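Local coordinates for protein thioesterase (Pseudomonas aeruginosa, PDB 2O5U) that probably hydrolyses fatty acyl-CoA thioesters, as a hotdog-fold member of the 4-hydroxybenzoyl-CoA thioesterase family, at residues Arg88-Gly93 and Gln98-Leu103. Sequence-based numbering, arbitrary orientation.
Sequences RVARLG and QYELAL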
loop_
_atom_site.group_PDB
_atom_site.type_symbol
_atom_site.label_atom_id
_atom_site.label_comp_id
_atom_site.label_asym_id
_atom_site.label_seq_id
_atom_site.Cartn_x
_atom_site.Cartn_y
_atom_site.Cartn_z
ATOM N N ARG A 88 -15.850 6.018 17.681
ATOM C CA ARG A 88 -16.456 5.684 18.963
ATOM C C ARG A 88 -16.336 4.170 19.211
ATOM O O ARG A 88 -16.138 3.412 18.269
ATOM C CB ARG A 88 -17.916 6.073 18.985
ATOM C CG ARG A 88 -18.729 5.270 18.057
ATOM C CD ARG A 88 -20.193 5.503 18.401
ATOM N NE ARG A 88 -21.090 4.640 17.625
ATOM C CZ ARG A 88 -21.606 4.960 16.435
ATOM N NH1 ARG A 88 -21.305 6.105 15.852
ATOM N NH2 ARG A 88 -22.426 4.127 15.824
ATOM N N VAL A 89 -16.492 3.763 20.478
ATOM C CA VAL A 89 -16.500 2.351 20.855
ATOM C C VAL A 89 -17.976 2.017 21.019
ATOM O O VAL A 89 -18.694 2.657 21.796
ATOM C CB VAL A 89 -15.680 2.148 22.169
ATOM C CG1 VAL A 89 -16.130 0.909 22.945
ATOM C CG2 VAL A 89 -14.144 2.144 21.808
ATOM N N ALA A 90 -18.436 1.015 20.290
ATOM C CA ALA A 90 -19.846 0.571 20.386
ATOM C C ALA A 90 -20.004 -0.439 21.495
ATOM O O ALA A 90 -21.025 -0.480 22.144
ATOM C CB ALA A 90 -20.308 -0.064 19.063
ATOM N N ARG A 91 -19.031 -1.312 21.663
ATOM C CA ARG A 91 -19.023 -2.201 22.845
ATOM C C ARG A 91 -17.653 -2.541 23.354
ATOM O O ARG A 91 -16.685 -2.616 22.585
ATOM C CB ARG A 91 -19.878 -3.465 22.705
ATOM C CG ARG A 91 -19.699 -4.293 21.501
ATOM C CD ARG A 91 -19.927 -5.813 21.836
ATOM N NE ARG A 91 -18.928 -6.514 21.028
ATOM C CZ ARG A 91 -17.758 -6.974 21.484
ATOM N NH1 ARG A 91 -17.450 -6.933 22.789
ATOM N NH2 ARG A 91 -16.919 -7.522 20.621
ATOM N N LEU A 92 -17.573 -2.733 24.665
ATOM C CA LEU A 92 -16.301 -2.950 25.308
ATOM C C LEU A 92 -16.483 -4.119 26.259
ATOM O O LEU A 92 -17.297 -4.078 27.197
ATOM C CB LEU A 92 -15.836 -1.676 26.026
ATOM C CG LEU A 92 -14.593 -1.747 26.932
ATOM C CD1 LEU A 92 -13.395 -2.024 26.063
ATOM C CD2 LEU A 92 -14.398 -0.427 27.665
ATOM N N GLY A 93 -15.788 -5.193 25.948
ATOM C CA GLY A 93 -15.956 -6.405 26.688
ATOM C C GLY A 93 -14.661 -6.655 27.420
ATOM O O GLY A 93 -13.797 -5.783 27.485
ATOM N N GLN A 98 -15.531 -3.499 20.039
ATOM C CA GLN A 98 -16.035 -3.147 18.690
ATOM C C GLN A 98 -15.976 -1.624 18.536
ATOM O O GLN A 98 -16.621 -0.894 19.293
ATOM C CB GLN A 98 -17.472 -3.623 18.485
ATOM C CG GLN A 98 -18.021 -3.444 16.974
ATOM C CD GLN A 98 -19.470 -2.909 16.871
ATOM O OE1 GLN A 98 -20.237 -2.961 17.819
ATOM N NE2 GLN A 98 -19.838 -2.379 15.681
ATOM N N TYR A 99 -15.228 -1.159 17.518
ATOM C CA TYR A 99 -15.157 0.258 17.136
ATOM C C TYR A 99 -16.168 0.580 16.021
ATOM O O TYR A 99 -16.431 -0.260 15.141
ATOM C CB TYR A 99 -13.760 0.601 16.629
ATOM C CG TYR A 99 -12.615 0.088 17.464
ATOM C CD1 TYR A 99 -11.965 -1.119 17.173
ATOM C CD2 TYR A 99 -12.216 0.782 18.583
ATOM C CE1 TYR A 99 -10.873 -1.561 17.998
ATOM C CE2 TYR A 99 -11.184 0.361 19.383
ATOM C CZ TYR A 99 -10.521 -0.799 19.089
ATOM O OH TYR A 99 -9.487 -1.180 19.891
ATOM N N GLU A 100 -16.781 1.761 16.114
ATOM C CA GLU A 100 -17.414 2.423 14.946
ATOM C C GLU A 100 -16.563 3.595 14.447
ATOM O O GLU A 100 -16.189 4.428 15.228
ATOM C CB GLU A 100 -18.746 2.964 15.364
ATOM C CG GLU A 100 -19.734 1.927 15.861
ATOM C CD GLU A 100 -20.417 1.164 14.722
ATOM O OE1 GLU A 100 -20.419 1.612 13.532
ATOM O OE2 GLU A 100 -20.989 0.133 15.041
ATOM N N LEU A 101 -16.330 3.687 13.133
ATOM C CA LEU A 101 -15.534 4.747 12.545
ATOM C C LEU A 101 -16.269 5.323 11.319
ATOM O O LEU A 101 -17.059 4.625 10.685
ATOM C CB LEU A 101 -14.183 4.191 12.077
ATOM C CG LEU A 101 -13.111 4.111 13.197
ATOM C CD1 LEU A 101 -12.579 2.755 13.360
ATOM C CD2 LEU A 101 -12.053 5.089 13.063
ATOM N N ALA A 102 -16.006 6.580 11.017
ATOM C CA ALA A 102 -16.514 7.193 9.793
ATOM C C ALA A 102 -15.433 8.166 9.294
ATOM O O ALA A 102 -14.691 8.753 10.095
ATOM C CB ALA A 102 -17.892 7.883 10.042
ATOM N N LEU A 103 -15.317 8.315 7.971
ATOM C CA LEU A 103 -14.451 9.284 7.358
ATOM C C LEU A 103 -15.325 10.474 6.977
ATOM O O LEU A 103 -16.421 10.291 6.423
ATOM C CB LEU A 103 -13.764 8.732 6.102
ATOM C CG LEU A 103 -12.817 9.682 5.339
ATOM C CD1 LEU A 103 -11.673 8.912 4.668
ATOM C CD2 LEU A 103 -13.547 10.567 4.336
#
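Arg-88 and Glu-100 form an antiparallel hydrogen-bonded pair, each N donating to the other's O, followed by the non-hydrogen-bonded pair Val-89 with Tyr-99, after which a classic beta bulge sets both Ala-90 and Arg-91 against Gln-98. The carbonyl O of Gln-98 accepts Ala-90 N at 2.8 Å and, weakly, Arg-91 N at 3.4 Å; regular pairing resumes where Gln-98 N reaches Arg-91 O. On the face shared by Arg-88, Arg-91, Gln-98 and Glu-100, long chains suit Arg-88 and Glu-100, which run side by side. In one of two Arg-88 conformers, CG sits between the backbone N and carbonyl carbon (chi1 67°), and the extended chain lays the guanidinium face against the glutamate methylenes in van der Waals contact, Glu-100 CB 3.6 Å above its centre. Glu-100 OE1 lies 4.0 Å from Arg-88 NH2, well out of the guanidinium plane, a long salt bridge to which no N-H points. Small Ala-90 suits the bulge: its methyl lies over one face of the Gln-98 amide, CB to OE1 3.2 Å. Gln-98 NE2 also bonds Glu-100 OE2 weakly (2.8 Å, 118° at the hydrogen). Arg-91 crosses Gln-98 at about a right angle, its CG 3.8 Å from Gln-98 CB. Arg-88 NH1 donates to Gln-12 O, and Arg-91 NH2 bonds Ser-96 OG near the hairpin turn. Branched Val-89 and aromatic Tyr-99 fill the buried face, Val-89 CG2 4.0 Å from Tyr-99 CD2. Leu-140 of helix 134-141 packs on both, and Tyr-99 touches Val-45 of helix 34-53, around which the hotdog sheet wraps, while its hydroxyl bonds His-119 ND1. The chemistry thus divides by face, apolar and aromatic groups against the helices, long polar and charged chains opposite, where the undirected Arg-88 to Glu-100 attraction may add modest stability.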